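Local coordinates for protein KLLA0C04147p (Kluyveromyces lactis, PDB 5H2D) that binds ergosterol in its OSBP-related domain (ORD), the C-terminal lipid-binding part of Osh1, and probably transfers sterols between membranes, at residues N122-E127 with R354-Q359; F129-P134 with V335-P340; F164-V169 with D411-N416. All blocks are in the same frame, centred on the assembly; numbering follows the deposited sequence.

Contact 1. Residues N122-E127 with R354-Q359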
ATOM      1  N   ASN A 122     -12.131   8.473  -0.123  1.00  9.73           N
ATOM      2  CA  ASN A 122     -11.516   9.085   1.034  1.00  9.22           C
ATOM      3  C   ASN A 122     -12.106   8.400   2.267  1.00  8.62           C
ATOM      4  O   ASN A 122     -13.312   8.527   2.516  1.00 10.29           O
ATOM      5  CB  ASN A 122     -11.803  10.592   1.001  1.00  8.91           C
ATOM      6  CG  ASN A 122     -11.032  11.369   2.047  1.00 11.04           C
ATOM      7  OD1 ASN A 122     -10.065  10.878   2.614  1.00 11.92           O
ATOM      8  ND2 ASN A 122     -11.459  12.604   2.296  1.00 13.52           N
ATOM      9  N   PRO A 123     -11.321   7.640   3.036  1.00  8.33           N
ATOM     10  CA  PRO A 123     -11.911   6.850   4.123  1.00  9.59           C
ATOM     11  C   PRO A 123     -12.524   7.748   5.185  1.00  9.19           C
ATOM     12  O   PRO A 123     -12.023   8.842   5.465  1.00 11.15           O
ATOM     13  CB  PRO A 123     -10.724   6.053   4.676  1.00 10.22           C
ATOM     14  CG  PRO A 123      -9.691   6.074   3.572  1.00  8.70           C
ATOM     15  CD  PRO A 123      -9.861   7.446   2.951  1.00  7.55           C
ATOM     16  N   LEU A 124     -13.631   7.283   5.760  1.00  9.11           N
ATOM     17  CA  LEU A 124     -14.220   8.020   6.873  1.00  8.58           C
ATOM     18  C   LEU A 124     -13.295   7.955   8.080  1.00  9.80           C
ATOM     19  O   LEU A 124     -12.514   7.014   8.248  1.00 10.24           O
ATOM     20  CB  LEU A 124     -15.593   7.450   7.232  1.00 10.80           C
ATOM     21  CG  LEU A 124     -16.613   7.424   6.094  1.00 11.50           C
ATOM     22  CD1 LEU A 124     -17.921   6.837   6.594  1.00 15.36           C
ATOM     23  CD2 LEU A 124     -16.858   8.812   5.517  1.00 14.55           C
ATOM     24  N   LEU A 125     -13.376   8.980   8.929  1.00 10.33           N
ATOM     25  CA  LEU A 125     -12.624   8.944  10.177  1.00  9.65           C
ATOM     26  C   LEU A 125     -13.057   7.734  11.002  1.00  8.76           C
ATOM     27  O   LEU A 125     -14.246   7.564  11.288  1.00 12.73           O
ATOM     28  CB  LEU A 125     -12.842  10.243  10.953  1.00 11.06           C
ATOM     29  CG  LEU A 125     -12.041  10.371  12.255  1.00 10.61           C
ATOM     30  CD1 LEU A 125     -10.520  10.343  12.027  1.00 13.09           C
ATOM     31  CD2 LEU A 125     -12.468  11.657  12.966  1.00 15.43           C
ATOM     32  N   GLY A 126     -12.092   6.892  11.371  1.00 10.05           N
ATOM     33  CA  GLY A 126     -12.395   5.688  12.108  1.00 11.72           C
ATOM     34  C   GLY A 126     -12.684   4.486  11.238  1.00 11.39           C
ATOM     35  O   GLY A 126     -12.826   3.377  11.766  1.00 11.38           O
ATOM     36  N   GLU A 127     -12.764   4.667   9.921  1.00  9.62           N
ATOM     37  CA  GLU A 127     -12.920   3.524   9.034  1.00  8.44           C
ATOM     38  C   GLU A 127     -11.716   2.600   9.181  1.00  8.87           C
ATOM     39  O   GLU A 127     -10.591   3.047   9.421  1.00  9.59           O
ATOM     40  CB  GLU A 127     -13.056   3.999   7.586  1.00  9.79           C
ATOM     41  CG  GLU A 127     -13.477   2.898   6.605  1.00 10.40           C
ATOM     42  CD  GLU A 127     -13.831   3.403   5.206  1.00 11.52           C
ATOM     43  OE1 GLU A 127     -13.740   2.601   4.250  1.00 11.18           O
ATOM     44  OE2 GLU A 127     -14.223   4.576   5.056  1.00 11.77           O
ATOM     45  N   ARG A 354     -15.373  -3.081   3.682  1.00 10.73           N
ATOM     46  CA  ARG A 354     -16.287  -3.944   2.928  1.00 11.04           C
ATOM     47  C   ARG A 354     -17.746  -3.601   3.205  1.00 10.88           C
ATOM     48  O   ARG A 354     -18.613  -3.858   2.363  1.00 12.52           O
ATOM     49  CB  ARG A 354     -16.033  -5.411   3.259  1.00 10.86           C
ATOM     50  CG  ARG A 354     -14.711  -5.922   2.745  1.00  9.62           C
ATOM     51  CD  ARG A 354     -14.446  -7.278   3.350  1.00 10.60           C
ATOM     52  NE  ARG A 354     -13.121  -7.794   3.037  1.00 10.97           N
ATOM     53  CZ  ARG A 354     -12.050  -7.556   3.776  1.00  8.85           C
ATOM     54  NH1 ARG A 354     -12.149  -6.787   4.849  1.00 10.53           N
ATOM     55  NH2 ARG A 354     -10.886  -8.096   3.455  1.00  9.40           N
ATOM     56  N   LEU A 355     -18.033  -3.017   4.362  1.00 11.16           N
ATOM     57  CA  LEU A 355     -19.398  -2.660   4.730  1.00 11.76           C
ATOM     58  C   LEU A 355     -19.764  -1.245   4.332  1.00 11.50           C
ATOM     59  O   LEU A 355     -20.899  -0.818   4.590  1.00 11.84           O
ATOM     60  CB  LEU A 355     -19.598  -2.820   6.240  1.00 11.91           C
ATOM     61  CG  LEU A 355     -19.238  -4.204   6.761  1.00 13.08           C
ATOM     62  CD1 LEU A 355     -19.356  -4.290   8.277  1.00 14.73           C
ATOM     63  CD2 LEU A 355     -20.108  -5.257   6.084  1.00 16.60           C
ATOM     64  N   ARG A 356     -18.839  -0.506   3.728  1.00  9.55           N
ATOM     65  CA  ARG A 356     -19.107   0.886   3.384  1.00 11.30           C
ATOM     66  C   ARG A 356     -20.102   0.966   2.229  1.00 13.89           C
ATOM     67  O   ARG A 356     -19.817   0.455   1.141  1.00 11.68           O
ATOM     68  CB  ARG A 356     -17.805   1.611   3.050  1.00 10.16           C
ATOM     69  CG  ARG A 356     -18.062   3.069   2.872  1.00 12.43           C
ATOM     70  CD  ARG A 356     -16.825   3.896   2.607  1.00 11.65           C
ATOM     71  NE  ARG A 356     -17.287   5.224   2.234  1.00 11.22           N
ATOM     72  CZ  ARG A 356     -16.561   6.334   2.288  1.00 12.01           C
ATOM     73  NH1 ARG A 356     -15.308   6.307   2.731  1.00 11.74           N
ATOM     74  NH2 ARG A 356     -17.114   7.479   1.903  1.00 12.25           N
ATOM     75  N   PRO A 357     -21.276   1.586   2.418  1.00 11.21           N
ATOM     76  CA  PRO A 357     -22.382   1.391   1.469  1.00 10.88           C
ATOM     77  C   PRO A 357     -22.287   2.199   0.188  1.00 11.19           C
ATOM     78  O   PRO A 357     -22.785   1.740  -0.850  1.00 12.95           O
ATOM     79  CB  PRO A 357     -23.618   1.803   2.290  1.00 13.54           C
ATOM     80  CG  PRO A 357     -23.109   2.742   3.318  1.00 14.58           C
ATOM     81  CD  PRO A 357     -21.724   2.212   3.672  1.00 10.45           C
ATOM     82  N   ASP A 358     -21.714   3.410   0.231  1.00 11.00           N
ATOM     83  CA  ASP A 358     -21.542   4.146  -1.020  1.00 10.47           C
ATOM     84  C   ASP A 358     -20.505   3.469  -1.904  1.00 12.20           C
ATOM     85  O   ASP A 358     -20.703   3.320  -3.120  1.00 11.98           O
ATOM     86  CB  ASP A 358     -21.182   5.622  -0.770  1.00 12.41           C
ATOM     87  CG  ASP A 358     -20.060   5.828   0.237  1.00 14.49           C
ATOM     88  OD1 ASP A 358     -19.695   4.901   0.994  1.00 13.16           O
ATOM     89  OD2 ASP A 358     -19.565   6.977   0.288  1.00 12.48           O
ATOM     90  N   GLN A 359     -19.401   3.032  -1.307  1.00 12.57           N
ATOM     91  CA  GLN A 359     -18.388   2.321  -2.071  1.00 11.78           C
ATOM     92  C   GLN A 359     -18.930   1.003  -2.622  1.00 11.46           C
ATOM     93  O   GLN A 359     -18.599   0.619  -3.748  1.00 11.64           O
ATOM     94  CB  GLN A 359     -17.159   2.090  -1.192  1.00 11.28           C
ATOM     95  CG  GLN A 359     -16.008   1.467  -1.941  1.00  9.59           C
ATOM     96  CD  GLN A 359     -14.784   1.334  -1.078  1.00  9.24           C
ATOM     97  OE1 GLN A 359     -14.505   2.184  -0.233  1.00 10.03           O
ATOM     98  NE2 GLN A 359     -14.043   0.254  -1.283  1.00  9.56           N
TER
HETATM   99  O   HOH W   1     -15.670   9.934   1.576  1.00 20.81           O
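Arg356, the N-cap residue of helix 357-363, reaches toward the type II beta turn Leu124-Glu127, and a buried salt-bridge network of Glu127, Arg356 and Asp358 grows from this meeting. With CG anti to the backbone N (chi1 -173°), the arginine runs out extended and sets NH1 beside the turn and the residue leading into it. Arg356 NH1 donates to Asn122 O at 3.0 Å, a straight bond lying in the guanidinium plane, although the donor stands above the carbonyl plane rather than on a lone pair. Arg356 NH1 also lies 3.1 Å from Glu127 OE2, a salt bridge whose hydrogen bond is weak because the angle closes to 135°. Leu124 CG lies over one guanidinium face, toward its rim, 3.8 Å from Arg356 NH1. Side-on, Arg356 NE pairs with Asp358 OD1 at 2.7 Å and Arg356 NH2 with Asp358 OD2 at 3.0 Å, while a water joins NH2 to Asn122 O. Glu127 OE2 also accepts from Leu124 N at 2.9 Å, on its anti side, and its OE1 is bonded to Thr353. Backbone bonds to Gln144 tie the turn to strand 138-146. One buried cation thus sits between two carboxylates, which probably stabilise its charge and fix its rotation.

Contact 2. Residues F129-P134 with V335-P340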
ATOM      1  N   PHE A 129      -9.822  -1.316   7.761  1.00  8.96           N
ATOM      2  CA  PHE A 129      -9.824  -2.360   6.749  1.00  8.22           C
ATOM      3  C   PHE A 129      -8.860  -3.452   7.184  1.00  8.87           C
ATOM      4  O   PHE A 129      -7.706  -3.176   7.517  1.00  9.69           O
ATOM      5  CB  PHE A 129      -9.456  -1.814   5.352  1.00  9.18           C
ATOM      6  CG  PHE A 129      -9.313  -2.902   4.296  1.00  9.05           C
ATOM      7  CD1 PHE A 129     -10.420  -3.634   3.886  1.00  9.29           C
ATOM      8  CD2 PHE A 129      -8.078  -3.196   3.727  1.00  9.12           C
ATOM      9  CE1 PHE A 129     -10.292  -4.643   2.946  1.00 10.29           C
ATOM     10  CE2 PHE A 129      -7.953  -4.201   2.774  1.00 10.03           C
ATOM     11  CZ  PHE A 129      -9.065  -4.923   2.389  1.00  9.45           C
ATOM     12  N   GLU A 130      -9.349  -4.687   7.210  1.00 10.31           N
ATOM     13  CA  GLU A 130      -8.518  -5.840   7.515  1.00 11.04           C
ATOM     14  C   GLU A 130      -8.405  -6.732   6.292  1.00  9.58           C
ATOM     15  O   GLU A 130      -9.302  -6.765   5.443  1.00  9.85           O
ATOM     16  CB  GLU A 130      -9.104  -6.650   8.669  1.00 12.09           C
ATOM     17  CG  GLU A 130     -10.505  -7.157   8.376  1.00 11.06           C
ATOM     18  CD  GLU A 130     -10.893  -8.328   9.280  1.00 11.02           C
ATOM     19  OE1 GLU A 130     -10.762  -9.482   8.816  1.00 13.41           O
ATOM     20  OE2 GLU A 130     -11.293  -8.070  10.445  1.00 13.55           O
ATOM     21  N   TYR A 131      -7.290  -7.451   6.200  1.00  9.93           N
ATOM     22  CA  TYR A 131      -7.089  -8.394   5.100  1.00  9.03           C
ATOM     23  C   TYR A 131      -6.030  -9.396   5.531  1.00 12.78           C
ATOM     24  O   TYR A 131      -4.870  -9.026   5.746  1.00 11.93           O
ATOM     25  CB  TYR A 131      -6.674  -7.653   3.828  1.00 10.60           C
ATOM     26  CG  TYR A 131      -6.468  -8.473   2.573  1.00 10.03           C
ATOM     27  CD1 TYR A 131      -7.551  -8.839   1.779  1.00 12.05           C
ATOM     28  CD2 TYR A 131      -5.188  -8.813   2.143  1.00 11.22           C
ATOM     29  CE1 TYR A 131      -7.366  -9.559   0.604  1.00 12.25           C
ATOM     30  CE2 TYR A 131      -4.990  -9.526   0.962  1.00 10.48           C
ATOM     31  CZ  TYR A 131      -6.080  -9.893   0.204  1.00 12.10           C
ATOM     32  OH  TYR A 131      -5.884 -10.586  -0.961  1.00 11.90           O
ATOM     33  N   SER A 132      -6.425 -10.659   5.670  1.00 11.33           N
ATOM     34  CA  SER A 132      -5.479 -11.711   6.007  1.00 12.50           C
ATOM     35  C   SER A 132      -5.412 -12.713   4.869  1.00 10.32           C
ATOM     36  O   SER A 132      -6.386 -12.921   4.138  1.00 12.82           O
ATOM     37  CB  SER A 132      -5.874 -12.413   7.307  1.00 11.32           C
ATOM     38  OG  SER A 132      -5.854 -11.503   8.392  1.00 14.42           O
ATOM     39  N   ARG A 133      -4.239 -13.329   4.713  1.00 12.90           N
ATOM     40  CA  ARG A 133      -4.020 -14.312   3.657  1.00 14.91           C
ATOM     41  C   ARG A 133      -3.507 -15.583   4.315  1.00 18.25           C
ATOM     42  O   ARG A 133      -2.303 -15.724   4.564  1.00 17.77           O
ATOM     43  CB  ARG A 133      -3.057 -13.778   2.602  1.00 15.73           C
ATOM     44  CG  ARG A 133      -3.693 -12.735   1.669  1.00 13.90           C
ATOM     45  CD  ARG A 133      -4.711 -13.341   0.723  1.00 14.64           C
ATOM     46  NE  ARG A 133      -4.054 -14.234  -0.226  1.00 15.24           N
ATOM     47  CZ  ARG A 133      -3.680 -13.898  -1.453  1.00 15.91           C
ATOM     48  NH1 ARG A 133      -3.914 -12.676  -1.924  1.00 13.89           N
ATOM     49  NH2 ARG A 133      -3.067 -14.789  -2.223  1.00 19.58           N
ATOM     50  N   PRO A 134      -4.404 -16.526   4.628  1.00 15.83           N
ATOM     51  CA  PRO A 134      -3.951 -17.788   5.233  1.00 17.45           C
ATOM     52  C   PRO A 134      -2.888 -18.481   4.402  1.00 19.96           C
ATOM     53  O   PRO A 134      -1.957 -19.077   4.959  1.00 21.28           O
ATOM     54  CB  PRO A 134      -5.242 -18.617   5.307  1.00 20.64           C
ATOM     55  CG  PRO A 134      -6.362 -17.609   5.290  1.00 22.09           C
ATOM     56  CD  PRO A 134      -5.866 -16.471   4.447  1.00 16.05           C
ATOM     57  N   VAL A 335      -9.078  -6.831  -6.901  1.00  9.42           N
ATOM     58  CA  VAL A 335     -10.411  -7.424  -6.874  1.00 11.63           C
ATOM     59  C   VAL A 335     -10.655  -8.200  -5.585  1.00 12.69           C
ATOM     60  O   VAL A 335     -11.800  -8.284  -5.108  1.00 11.06           O
ATOM     61  CB  VAL A 335     -10.608  -8.302  -8.127  1.00 11.54           C
ATOM     62  CG1 VAL A 335     -11.847  -9.205  -7.971  1.00 13.29           C
ATOM     63  CG2 VAL A 335     -10.792  -7.423  -9.354  1.00 12.68           C
ATOM     64  N   THR A 336      -9.595  -8.744  -4.966  1.00 11.70           N
ATOM     65  CA  THR A 336      -9.811  -9.523  -3.745  1.00 11.68           C
ATOM     66  C   THR A 336     -10.116  -8.661  -2.521  1.00 10.90           C
ATOM     67  O   THR A 336     -10.619  -9.189  -1.521  1.00 11.33           O
ATOM     68  CB  THR A 336      -8.601 -10.410  -3.406  1.00 11.58           C
ATOM     69  OG1 THR A 336      -7.514  -9.610  -2.903  1.00 11.95           O
ATOM     70  CG2 THR A 336      -8.153 -11.234  -4.610  1.00 12.36           C
ATOM     71  N   LEU A 337      -9.835  -7.356  -2.567  1.00  9.58           N
ATOM     72  CA  LEU A 337      -9.725  -6.591  -1.332  1.00 10.66           C
ATOM     73  C   LEU A 337     -11.082  -6.193  -0.768  1.00  9.57           C
ATOM     74  O   LEU A 337     -11.314  -6.317   0.441  1.00 12.05           O
ATOM     75  CB  LEU A 337      -8.879  -5.340  -1.571  1.00 10.04           C
ATOM     76  CG  LEU A 337      -7.408  -5.620  -1.874  1.00 11.58           C
ATOM     77  CD1 LEU A 337      -6.676  -4.336  -2.261  1.00 12.34           C
ATOM     78  CD2 LEU A 337      -6.719  -6.285  -0.700  1.00 12.69           C
ATOM     79  N   ASN A 338     -11.972  -5.669  -1.610  1.00 11.03           N
ATOM     80  CA  ASN A 338     -13.282  -5.221  -1.151  1.00 11.07           C
ATOM     81  C   ASN A 338     -14.343  -6.310  -1.250  1.00 12.47           C
ATOM     82  O   ASN A 338     -15.532  -5.995  -1.379  1.00 10.91           O
ATOM     83  CB  ASN A 338     -13.732  -3.983  -1.928  1.00 11.31           C
ATOM     84  CG  ASN A 338     -14.749  -3.164  -1.151  1.00  9.54           C
ATOM     85  OD1 ASN A 338     -14.610  -2.988   0.053  1.00  9.43           O
ATOM     86  ND2 ASN A 338     -15.799  -2.690  -1.834  1.00 12.17           N
ATOM     87  N   ALA A 339     -13.947  -7.575  -1.178  1.00 12.62           N
ATOM     88  CA  ALA A 339     -14.893  -8.682  -1.336  1.00 13.10           C
ATOM     89  C   ALA A 339     -15.681  -8.901  -0.053  1.00 13.13           C
ATOM     90  O   ALA A 339     -15.077  -9.138   0.997  1.00 13.14           O
ATOM     91  CB  ALA A 339     -14.149  -9.958  -1.701  1.00 13.62           C
ATOM     92  N   PRO A 340     -17.023  -8.853  -0.092  1.00 13.68           N
ATOM     93  CA  PRO A 340     -17.840  -9.136   1.106  1.00 13.49           C
ATOM     94  C   PRO A 340     -18.014 -10.638   1.293  1.00 17.13           C
ATOM     95  O   PRO A 340     -19.115 -11.197   1.163  1.00 17.17           O
ATOM     96  CB  PRO A 340     -19.153  -8.421   0.781  1.00 15.45           C
ATOM     97  CG  PRO A 340     -19.277  -8.586  -0.704  1.00 16.75           C
ATOM     98  CD  PRO A 340     -17.854  -8.481  -1.250  1.00 12.93           C
TER
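Tyr131 and Leu337 form the tight part of this contact, where the end of helix 332-337 meets strand 128-133 through side chains. Leu337 CD2 sits over the centre of the phenol ring in a CH-pi contact, 3.6 Å from the centroid of Tyr131 and 12° off the ring normal. Tyr131 turns its ring away from its own backbone nitrogen (chi1 -178°), which carries OH to Thr336, and Tyr131 OH donates to Thr336 OG1 at 2.7 Å. Arg133 NH1 donates to Tyr131 OH at 3.0 Å, so this one oxygen both gives and receives a bond. Thr336 OG1 is also bonded to Phe333 O one helical turn back, and these buried polar atoms form a short chain of hydrogen bonds. Phe129 points its ring edge at the backbone, Phe129 CE1 meeting Leu337 O at 3.2 Å. Looser is the apolar pair of Phe129 CZ and Leu337 CB, 4.0 Å apart, and helix 72-77 supplies further packing for the ring. Toward the solvent side the strand ends at exposed Pro134, away from the buried cluster. Aromatics at alternate strand positions, turned toward a helix end, fit the OSBP-related fold, in which helices pack around a curled antiparallel beta-barrel that encloses the sterol.

Contact 3. Residues F164-V169 with D411-N416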
ATOM      1  N   PHE A 164       4.780  -1.774   8.492  1.00 12.03           N
ATOM      2  CA  PHE A 164       3.799  -0.811   8.975  1.00 12.67           C
ATOM      3  C   PHE A 164       4.245   0.595   8.616  1.00 13.28           C
ATOM      4  O   PHE A 164       5.424   0.853   8.352  1.00 13.70           O
ATOM      5  CB  PHE A 164       3.560  -0.944  10.492  1.00 13.56           C
ATOM      6  CG  PHE A 164       4.765  -0.617  11.359  1.00 15.62           C
ATOM      7  CD1 PHE A 164       5.014   0.689  11.761  1.00 15.25           C
ATOM      8  CD2 PHE A 164       5.598  -1.629  11.825  1.00 16.05           C
ATOM      9  CE1 PHE A 164       6.109   0.986  12.591  1.00 17.80           C
ATOM     10  CE2 PHE A 164       6.690  -1.330  12.658  1.00 19.30           C
ATOM     11  CZ  PHE A 164       6.928  -0.032  13.031  1.00 19.66           C
ATOM     12  N   GLY A 165       3.284   1.507   8.579  1.00 11.85           N
ATOM     13  CA  GLY A 165       3.651   2.888   8.328  1.00 12.19           C
ATOM     14  C   GLY A 165       2.435   3.772   8.241  1.00 13.75           C
ATOM     15  O   GLY A 165       1.302   3.353   8.505  1.00 11.49           O
ATOM     16  N   GLU A 166       2.700   5.033   7.905  1.00 10.07           N
ATOM     17  CA  GLU A 166       1.686   6.073   7.851  1.00 12.00           C
ATOM     18  C   GLU A 166       1.464   6.468   6.400  1.00 12.98           C
ATOM     19  O   GLU A 166       2.416   6.828   5.705  1.00 10.76           O
ATOM     20  CB  GLU A 166       2.128   7.300   8.656  1.00 10.62           C
ATOM     21  CG  GLU A 166       1.155   8.469   8.620  1.00 14.39           C
ATOM     22  CD  GLU A 166       1.702   9.702   9.331  1.00 17.68           C
ATOM     23  OE1 GLU A 166       1.063  10.178  10.288  1.00 18.64           O
ATOM     24  OE2 GLU A 166       2.775  10.195   8.934  1.00 20.87           O
ATOM     25  N   SER A 167       0.214   6.411   5.945  1.00  9.61           N
ATOM     26  CA  SER A 167      -0.153   6.921   4.633  1.00  9.53           C
ATOM     27  C   SER A 167      -0.689   8.339   4.790  1.00 10.38           C
ATOM     28  O   SER A 167      -1.777   8.550   5.336  1.00 10.79           O
ATOM     29  CB  SER A 167      -1.192   6.027   3.973  1.00 10.56           C
ATOM     30  OG  SER A 167      -1.519   6.555   2.706  1.00 10.94           O
ATOM     31  N   PHE A 168       0.090   9.314   4.327  1.00 11.06           N
ATOM     32  CA  PHE A 168      -0.233  10.730   4.431  1.00 12.08           C
ATOM     33  C   PHE A 168       0.011  11.273   3.026  1.00 11.80           C
ATOM     34  O   PHE A 168       1.143  11.623   2.686  1.00 13.71           O
ATOM     35  CB  PHE A 168       0.657  11.383   5.493  1.00 13.29           C
ATOM     36  CG  PHE A 168       0.336  12.828   5.786  1.00 15.26           C
ATOM     37  CD1 PHE A 168      -0.503  13.565   4.966  1.00 17.94           C
ATOM     38  CD2 PHE A 168       0.906  13.447   6.885  1.00 21.11           C
ATOM     39  CE1 PHE A 168      -0.768  14.903   5.245  1.00 19.30           C
ATOM     40  CE2 PHE A 168       0.635  14.774   7.174  1.00 20.80           C
ATOM     41  CZ  PHE A 168      -0.195  15.501   6.349  1.00 19.82           C
ATOM     42  N   VAL A 169      -1.034  11.274   2.199  1.00 11.76           N
ATOM     43  CA  VAL A 169      -0.920  11.670   0.800  1.00 13.17           C
ATOM     44  C   VAL A 169      -1.290  13.139   0.686  1.00 15.14           C
ATOM     45  O   VAL A 169      -2.420  13.531   1.014  1.00 15.86           O
ATOM     46  CB  VAL A 169      -1.807  10.802  -0.104  1.00 12.93           C
ATOM     47  CG1 VAL A 169      -1.664  11.238  -1.553  1.00 16.73           C
ATOM     48  CG2 VAL A 169      -1.445   9.317   0.047  1.00 12.54           C
ATOM     49  N   ASP A 411       7.680  10.277  15.314  1.00 20.11           N
ATOM     50  CA  ASP A 411       6.292   9.922  15.589  1.00 19.74           C
ATOM     51  C   ASP A 411       5.854   8.823  14.630  1.00 17.37           C
ATOM     52  O   ASP A 411       6.134   8.876  13.431  1.00 18.60           O
ATOM     53  CB  ASP A 411       5.372  11.135  15.412  1.00 19.34           C
ATOM     54  CG  ASP A 411       5.462  12.126  16.555  1.00 25.08           C
ATOM     55  OD1 ASP A 411       6.074  11.806  17.591  1.00 32.27           O
ATOM     56  OD2 ASP A 411       4.894  13.228  16.414  1.00 33.87           O
ATOM     57  N   TYR A 412       5.150   7.828  15.164  1.00 17.55           N
ATOM     58  CA  TYR A 412       4.541   6.795  14.337  1.00 15.09           C
ATOM     59  C   TYR A 412       3.259   6.337  15.014  1.00 17.21           C
ATOM     60  O   TYR A 412       3.007   6.640  16.183  1.00 18.20           O
ATOM     61  CB  TYR A 412       5.495   5.615  14.104  1.00 15.70           C
ATOM     62  CG  TYR A 412       5.615   4.648  15.266  1.00 15.91           C
ATOM     63  CD1 TYR A 412       6.179   5.040  16.470  1.00 17.97           C
ATOM     64  CD2 TYR A 412       5.177   3.342  15.150  1.00 16.74           C
ATOM     65  CE1 TYR A 412       6.290   4.159  17.526  1.00 18.09           C
ATOM     66  CE2 TYR A 412       5.282   2.452  16.201  1.00 18.21           C
ATOM     67  CZ  TYR A 412       5.847   2.864  17.383  1.00 19.92           C
ATOM     68  OH  TYR A 412       5.955   1.970  18.425  1.00 24.61           O
ATOM     69  N   TRP A 413       2.429   5.625  14.259  1.00 15.38           N
ATOM     70  CA  TRP A 413       1.166   5.118  14.780  1.00 13.20           C
ATOM     71  C   TRP A 413       1.390   3.696  15.265  1.00 14.22           C
ATOM     72  O   TRP A 413       1.589   2.782  14.460  1.00 13.51           O
ATOM     73  CB  TRP A 413       0.078   5.187  13.712  1.00 13.76           C
ATOM     74  CG  TRP A 413      -0.251   6.591  13.348  1.00 12.61           C
ATOM     75  CD1 TRP A 413       0.228   7.298  12.283  1.00 13.82           C
ATOM     76  CD2 TRP A 413      -1.116   7.475  14.061  1.00 15.43           C
ATOM     77  NE1 TRP A 413      -0.293   8.567  12.283  1.00 14.79           N
ATOM     78  CE2 TRP A 413      -1.133   8.700  13.360  1.00 13.82           C
ATOM     79  CE3 TRP A 413      -1.909   7.340  15.207  1.00 16.02           C
ATOM     80  CZ2 TRP A 413      -1.890   9.791  13.784  1.00 17.96           C
ATOM     81  CZ3 TRP A 413      -2.664   8.432  15.629  1.00 16.66           C
ATOM     82  CH2 TRP A 413      -2.642   9.639  14.922  1.00 16.87           C
ATOM     83  N   LYS A 414       1.376   3.517  16.583  1.00 14.69           N
ATOM     84  CA  LYS A 414       1.651   2.224  17.198  1.00 14.67           C
ATOM     85  C   LYS A 414       0.344   1.454  17.362  1.00 12.75           C
ATOM     86  O   LYS A 414      -0.546   1.874  18.103  1.00 14.79           O
ATOM     87  CB  LYS A 414       2.345   2.413  18.544  1.00 17.06           C
ATOM     88  CG  LYS A 414       2.810   1.108  19.165  1.00 20.41           C
ATOM     89  CD  LYS A 414       3.551   1.365  20.470  1.00 22.37           C
ATOM     90  CE  LYS A 414       4.211   0.103  20.986  1.00 27.44           C
ATOM     91  NZ  LYS A 414       3.218  -0.962  21.266  1.00 36.05           N
ATOM     92  N   PHE A 415       0.237   0.335  16.658  1.00 12.10           N
ATOM     93  CA  PHE A 415      -0.882  -0.587  16.832  1.00 13.88           C
ATOM     94  C   PHE A 415      -0.979  -1.000  18.296  1.00 17.08           C
ATOM     95  O   PHE A 415       0.031  -1.328  18.924  1.00 17.39           O
ATOM     96  CB  PHE A 415      -0.647  -1.792  15.915  1.00 13.40           C
ATOM     97  CG  PHE A 415      -1.740  -2.835  15.918  1.00 14.55           C
ATOM     98  CD1 PHE A 415      -2.998  -2.553  15.418  1.00 16.01           C
ATOM     99  CD2 PHE A 415      -1.468  -4.124  16.353  1.00 15.69           C
ATOM    100  CE1 PHE A 415      -3.986  -3.540  15.392  1.00 18.99           C
ATOM    101  CE2 PHE A 415      -2.433  -5.111  16.330  1.00 16.53           C
ATOM    102  CZ  PHE A 415      -3.701  -4.822  15.853  1.00 16.79           C
ATOM    103  N   ASN A 416      -2.190  -0.960  18.860  1.00 16.42           N
ATOM    104  CA  ASN A 416      -2.322  -1.277  20.283  1.00 16.42           C
ATOM    105  C   ASN A 416      -2.429  -2.771  20.563  1.00 18.20           C
ATOM    106  O   ASN A 416      -2.524  -3.157  21.733  1.00 19.20           O
ATOM    107  CB  ASN A 416      -3.501  -0.522  20.924  1.00 17.88           C
ATOM    108  CG  ASN A 416      -4.867  -0.920  20.377  1.00 17.91           C
ATOM    109  OD1 ASN A 416      -5.065  -1.999  19.814  1.00 17.87           O
ATOM    110  ND2 ASN A 416      -5.830  -0.019  20.555  1.00 25.99           N
TER
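Phe164 and Glu166, alternate residues on one face of barrel strand 161-173, meet Tyr412 and Trp413 of the small antiparallel hairpin made by strands 400-404 and 411-415. The strands meet through side chains alone across this contact, the nearest CA atoms, those of Glu166 and Trp413, being 7.0 Å apart.

Phe164 carries CG between its backbone N and carbonyl carbon (chi1 65°), and Tyr412 takes up a similar first torsion. The rings approach obliquely, Phe164 CE1 lying 3.6 Å from Tyr412 CD2 and slightly farther from Tyr412 CE2. Their planes are 41° and their centroids 5.8 Å apart. Each ring has other aromatic company, since Phe164 stacks with Trp155 and Tyr187, while Tyr412 meets His405 edge-to-face.

Glu166 behaves differently. Its CG is anti to the backbone N and the chain continues extended, so the aliphatic part runs beside the pyrrole portion of Trp413, with Glu166 CG 4.0 Å from Trp413 CD1, before the carboxylate reaches the indole nitrogen. The indole, its CG anti to the carbonyl carbon, turns that nitrogen toward the glutamate. Replacing Glu166 by alanine takes away both the acceptor and the methylene contact, and would probably leave the indole N-H without this mate and the ring freer to turn.

Trp413 also touches Ala153 of strand 151-157, and Lys402 within its own hairpin. In the polar bond, Trp413 NE1 donates to Glu166 OE1 at 2.9 Å with an N-H...O angle of 153°, the oxygen lying in the indole plane while the nitrogen approaches it on the anti side, tilted out of the carboxylate plane.

Taken together, the three contacts illustrate how chemistry follows place around a sterol-binding barrel. Contacts 1 and 2 are buried, lie about 14 Å apart between centres and touch: Arg354 NH2 of the first lies 2.9 Å from Glu130 O of the second, a probable hydrogen bond. They fasten neighbouring parts of the chain, the loop and strand running from 122 to 133, to two successive helices, 332-337 and 357-363. Contact 1 relies on charge, contact 2 on a ring face and hydroxyls. Contact 3, partly buried, joins strand to hairpin with aromatics and one indole-to-carboxylate hydrogen bond; its strand belongs to the same barrel as that of contact 2, their centres about 20 Å apart, but it touches neither of the others.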